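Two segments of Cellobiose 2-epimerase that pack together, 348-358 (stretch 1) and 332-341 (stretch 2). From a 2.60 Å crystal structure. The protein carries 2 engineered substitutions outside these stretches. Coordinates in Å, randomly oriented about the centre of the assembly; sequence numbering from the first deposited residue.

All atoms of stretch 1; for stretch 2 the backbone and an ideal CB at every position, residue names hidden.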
# COMPACT_ATOMS: atom_id res chain seq x y z
N GLU A 348 -5.85 -17.68 -1.42
CA GLU A 348 -4.87 -17.13 -0.49
C GLU A 348 -5.49 -16.47 0.74
O GLU A 348 -5.64 -17.12 1.77
CB GLU A 348 -3.83 -16.23 -1.20
CG GLU A 348 -4.37 -15.00 -1.89
CD GLU A 348 -3.96 -13.70 -1.19
OE1 GLU A 348 -4.85 -13.07 -0.56
OE2 GLU A 348 -2.76 -13.30 -1.27
N TRP A 349 -5.84 -15.19 0.64
CA TRP A 349 -6.56 -14.52 1.72
C TRP A 349 -7.90 -14.05 1.17
O TRP A 349 -7.97 -13.55 0.05
CB TRP A 349 -5.78 -13.30 2.26
CG TRP A 349 -4.54 -13.60 3.05
CD1 TRP A 349 -3.74 -14.72 2.94
CD2 TRP A 349 -3.95 -12.79 4.07
NE1 TRP A 349 -2.70 -14.65 3.83
CE2 TRP A 349 -2.80 -13.47 4.54
CE3 TRP A 349 -4.27 -11.54 4.63
CZ2 TRP A 349 -1.97 -12.95 5.54
CZ3 TRP A 349 -3.45 -11.03 5.63
CH2 TRP A 349 -2.31 -11.73 6.08
N TYR A 350 -8.96 -14.21 1.95
CA TYR A 350 -10.22 -13.58 1.60
C TYR A 350 -10.08 -12.07 1.66
O TYR A 350 -9.43 -11.52 2.56
CB TYR A 350 -11.32 -14.01 2.57
CG TYR A 350 -11.76 -15.43 2.43
CD1 TYR A 350 -12.63 -15.82 1.42
CD2 TYR A 350 -11.32 -16.39 3.33
CE1 TYR A 350 -13.06 -17.13 1.31
CE2 TYR A 350 -11.73 -17.71 3.23
CZ TYR A 350 -12.60 -18.07 2.22
OH TYR A 350 -13.02 -19.36 2.13
N SER A 351 -10.71 -11.39 0.71
CA SER A 351 -10.78 -9.94 0.67
C SER A 351 -11.47 -9.31 1.91
O SER A 351 -10.89 -8.45 2.58
CB SER A 351 -11.52 -9.51 -0.60
OG SER A 351 -11.38 -8.13 -0.83
N GLU A 352 -12.70 -9.76 2.19
CA GLU A 352 -13.52 -9.16 3.25
C GLU A 352 -14.31 -10.20 4.06
O GLU A 352 -15.05 -11.02 3.51
CB GLU A 352 -14.48 -8.11 2.67
CG GLU A 352 -13.79 -6.81 2.23
CD GLU A 352 -14.72 -5.81 1.55
OE1 GLU A 352 -15.94 -6.08 1.41
OE2 GLU A 352 -14.24 -4.72 1.14
N VAL A 353 -14.16 -10.15 5.38
CA VAL A 353 -14.95 -11.03 6.23
C VAL A 353 -15.71 -10.23 7.28
O VAL A 353 -15.12 -9.37 7.95
CB VAL A 353 -14.08 -12.07 6.95
CG1 VAL A 353 -14.97 -12.99 7.78
CG2 VAL A 353 -13.30 -12.88 5.95
N THR A 354 -17.01 -10.51 7.42
CA THR A 354 -17.89 -9.83 8.39
C THR A 354 -17.46 -10.05 9.84
O THR A 354 -16.70 -10.97 10.15
CB THR A 354 -19.38 -10.31 8.29
OG1 THR A 354 -19.49 -11.66 8.74
CG2 THR A 354 -19.93 -10.18 6.87
N PHE A 355 -17.98 -9.20 10.71
CA PHE A 355 -17.74 -9.29 12.15
C PHE A 355 -18.15 -10.66 12.69
O PHE A 355 -17.62 -11.14 13.70
CB PHE A 355 -18.53 -8.19 12.84
CG PHE A 355 -18.19 -8.02 14.28
CD1 PHE A 355 -17.10 -7.26 14.66
CD2 PHE A 355 -18.98 -8.60 15.26
CE1 PHE A 355 -16.78 -7.08 15.98
CE2 PHE A 355 -18.67 -8.44 16.59
CZ PHE A 355 -17.57 -7.67 16.95
N ASP A 356 -19.10 -11.28 12.00
CA ASP A 356 -19.61 -12.60 12.35
C ASP A 356 -18.97 -13.73 11.56
O ASP A 356 -19.45 -14.87 11.60
CB ASP A 356 -21.13 -12.64 12.19
CG ASP A 356 -21.86 -12.17 13.44
OD1 ASP A 356 -21.25 -12.24 14.55
OD2 ASP A 356 -23.04 -11.74 13.33
N HIS A 357 -17.93 -13.40 10.80
CA HIS A 357 -16.97 -14.38 10.31
C HIS A 357 -17.36 -15.06 9.02
O HIS A 357 -16.90 -16.17 8.73
CB HIS A 357 -16.64 -15.42 11.38
CG HIS A 357 -16.19 -14.83 12.68
ND1 HIS A 357 -16.64 -15.27 13.89
CD2 HIS A 357 -15.31 -13.83 12.93
CE1 HIS A 357 -16.06 -14.57 14.86
NE2 HIS A 357 -15.25 -13.69 14.30
N THR A 358 -18.20 -14.41 8.24
CA THR A 358 -18.51 -15.00 6.95
C THR A 358 -18.00 -14.10 5.83
O THR A 358 -18.19 -12.88 5.86
CB THR A 358 -19.99 -15.47 6.84
OG1 THR A 358 -20.66 -14.83 5.75
CG2 THR A 358 -20.74 -15.23 8.14
N UNK A 332 -4.67 -9.77 16.26
CA UNK A 332 -5.05 -9.55 14.87
C UNK A 332 -4.55 -10.70 14.00
O UNK A 332 -5.27 -11.22 13.15
CB UNK A 332 -4.50 -8.22 14.36
N UNK A 333 -3.31 -11.09 14.23
CA UNK A 333 -2.76 -12.23 13.49
C UNK A 333 -3.54 -13.53 13.76
O UNK A 333 -3.90 -14.25 12.82
CB UNK A 333 -1.29 -12.42 13.86
N UNK A 334 -3.81 -13.82 15.03
CA UNK A 334 -4.58 -15.01 15.38
C UNK A 334 -5.89 -15.03 14.58
O UNK A 334 -6.30 -16.08 14.06
CB UNK A 334 -4.86 -15.05 16.88
N UNK A 335 -6.52 -13.87 14.44
CA UNK A 335 -7.78 -13.79 13.73
C UNK A 335 -7.65 -13.78 12.20
O UNK A 335 -8.56 -14.21 11.50
CB UNK A 335 -8.52 -12.53 14.18
N UNK A 336 -6.51 -13.31 11.70
CA UNK A 336 -6.19 -13.51 10.29
C UNK A 336 -6.16 -15.02 9.97
O UNK A 336 -6.74 -15.47 8.98
CB UNK A 336 -4.85 -12.86 9.95
N UNK A 337 -5.52 -15.80 10.83
CA UNK A 337 -5.42 -17.25 10.62
C UNK A 337 -6.80 -17.92 10.62
O UNK A 337 -7.12 -18.71 9.73
CB UNK A 337 -4.54 -17.88 11.70
N UNK A 338 -7.59 -17.61 11.64
CA UNK A 338 -8.87 -18.28 11.81
C UNK A 338 -9.87 -17.95 10.71
O UNK A 338 -10.59 -18.84 10.23
CB UNK A 338 -9.47 -17.91 13.17
N UNK A 339 -9.90 -16.68 10.30
CA UNK A 339 -11.02 -16.16 9.52
C UNK A 339 -10.68 -15.53 8.19
O UNK A 339 -11.57 -15.39 7.35
CB UNK A 339 -11.77 -15.12 10.36
N UNK A 340 -9.44 -15.09 8.01
CA UNK A 340 -9.08 -14.33 6.82
C UNK A 340 -8.32 -15.16 5.78
O UNK A 340 -8.51 -15.00 4.58
CB UNK A 340 -8.24 -13.12 7.22
N UNK A 341 -7.44 -16.03 6.25
CA UNK A 341 -6.68 -16.92 5.38
C UNK A 341 -7.56 -18.02 4.78
O UNK A 341 -8.25 -18.73 5.51
CB UNK A 341 -5.52 -17.55 6.16

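Stretch 2 is already helical at position 332, the helix having begun earlier in the chain, and meets stretch 1 mainly toward its C-terminal end, so the early positions are weakly constrained by what is visible. At position 332 no atom of stretch 1 lies within reach of the ideal CB, and almost any helix-compatible residue would suit; the deposited residue is Val332, which makes no contact here. Position 333 directs CA-to-CB sideways, with nothing within 5.5 Å, but a long side chain could extend to the rim of the Trp349 indole. It is Trp333, whose CZ3 comes 4.5 Å from Trp349 CZ2, the latter near the plane of the Trp333 ring at its edge.

Position 334 is out of reach of stretch 1 and leaves the choice open. Glu334 occupies it and forms a salt bridge with position 337 one helical turn on. Position 335 points sideways into open space, where small or polar residues would do as well as larger ones; Asn335 makes no contact with stretch 1.

Position 336 is the first to point toward stretch 1. Its ideal CB stands 4.8 Å from Trp349 CH2, which leaves room for an aliphatic group against the indole; leucine, isoleucine, valine or methionine would be plausible. The residue is Ile336. Its CG2 lies 3.6 Å from Trp349 CH2 and over the face of the six-membered ring, 3.9 Å from the centroid, a CH-pi contact.

Position 337 points away, so a polar or charged side chain costs nothing at this contact. Lys337 turns to its own helix, NZ lying 3.1 Å from Glu334 OE2. Position 338 points sideways with no neighbour at the CB, and again many residues fit; Glu338 does not touch stretch 1.

Position 339 faces stretch 1 directly, its ideal CB 4.6 Å from both His357 CD2 and Val353 CG1. A flat side chain could lie along the imidazole, so an aromatic residue is favoured, though a long aliphatic one could also cover it. Tyr339 is found, its ring in an offset stack with that of His357, centroids 3.6 Å apart and planes at 8°. Its OH sits over the imidazole face, 3.2 Å from His357 CE1.

At position 340 CA-to-CB points away, yet Trp349 CE3 and Val353 CG2 are 5.0 and 5.2 Å from the ideal CB. A branched or flexible apolar chain could reach both. In Ile340, CG2 lies 3.8 Å from Trp349 CE3 and CD1 lies 3.6 Å from Val353 CG2, so the two branches address different neighbours. The carbonyl is independent of side-chain identity: Ile340 O accepts a hydrogen bond from Tyr350 N at 2.8 Å.

Position 341 has extended backbone angles (-72/127) and is bridged to Trp349, with CA atoms 4.4 Å apart. Its CB points away, but with Trp349 CD1 4.6 Å from the ideal CB, a beta-branched or other aliphatic residue would suit. Ile341 lays CG1 over the five-membered ring of Trp349, 4.0 Å from its centroid, on the same face that receives Ile336.

Stretch 2 332-341: VWENIKEYII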
# COMPACT_ATOMS: atom_id res chain seq x y z
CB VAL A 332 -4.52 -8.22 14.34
CG1 VAL A 332 -4.77 -8.10 12.85
CG2 VAL A 332 -5.18 -7.08 15.08
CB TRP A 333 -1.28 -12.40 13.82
CG TRP A 333 -0.72 -13.69 13.36
CD1 TRP A 333 -0.15 -14.66 14.13
CD2 TRP A 333 -0.68 -14.17 12.01
NE1 TRP A 333 0.26 -15.71 13.34
CE2 TRP A 333 -0.06 -15.44 12.04
CE3 TRP A 333 -1.09 -13.65 10.78
CZ2 TRP A 333 0.15 -16.19 10.89
CZ3 TRP A 333 -0.88 -14.40 9.63
CH2 TRP A 333 -0.27 -15.66 9.70
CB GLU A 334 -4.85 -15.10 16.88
CG GLU A 334 -3.60 -15.41 17.72
CD GLU A 334 -2.98 -16.79 17.43
OE1 GLU A 334 -1.73 -16.94 17.56
OE2 GLU A 334 -3.75 -17.73 17.07
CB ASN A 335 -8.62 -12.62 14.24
CG ASN A 335 -9.14 -12.87 15.63
OD1 ASN A 335 -10.21 -13.45 15.81
ND2 ASN A 335 -8.38 -12.46 16.64
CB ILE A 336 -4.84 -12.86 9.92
CG1 ILE A 336 -4.96 -11.34 9.92
CG2 ILE A 336 -4.36 -13.33 8.56
CD1 ILE A 336 -3.63 -10.64 9.76
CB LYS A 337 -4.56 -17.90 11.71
CG LYS A 337 -3.08 -17.57 11.66
CD LYS A 337 -2.28 -18.46 12.61
CE LYS A 337 -2.61 -18.17 14.06
NZ LYS A 337 -1.82 -19.05 14.97
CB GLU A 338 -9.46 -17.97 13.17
CG GLU A 338 -10.48 -19.02 13.62
CD GLU A 338 -10.89 -18.87 15.07
OE1 GLU A 338 -11.96 -19.43 15.47
OE2 GLU A 338 -10.13 -18.19 15.82
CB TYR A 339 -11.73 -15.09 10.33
CG TYR A 339 -12.28 -15.57 11.63
CD1 TYR A 339 -13.11 -16.70 11.69
CD2 TYR A 339 -11.98 -14.90 12.81
CE1 TYR A 339 -13.63 -17.13 12.90
CE2 TYR A 339 -12.49 -15.33 14.02
CZ TYR A 339 -13.32 -16.44 14.06
OH TYR A 339 -13.84 -16.86 15.26
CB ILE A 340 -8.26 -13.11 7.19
CG1 ILE A 340 -9.10 -12.14 8.00
CG2 ILE A 340 -7.73 -12.43 5.95
CD1 ILE A 340 -10.25 -11.54 7.20
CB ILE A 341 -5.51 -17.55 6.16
CG1 ILE A 341 -4.50 -16.48 6.56
CG2 ILE A 341 -4.81 -18.61 5.32
CD1 ILE A 341 -3.35 -17.01 7.37
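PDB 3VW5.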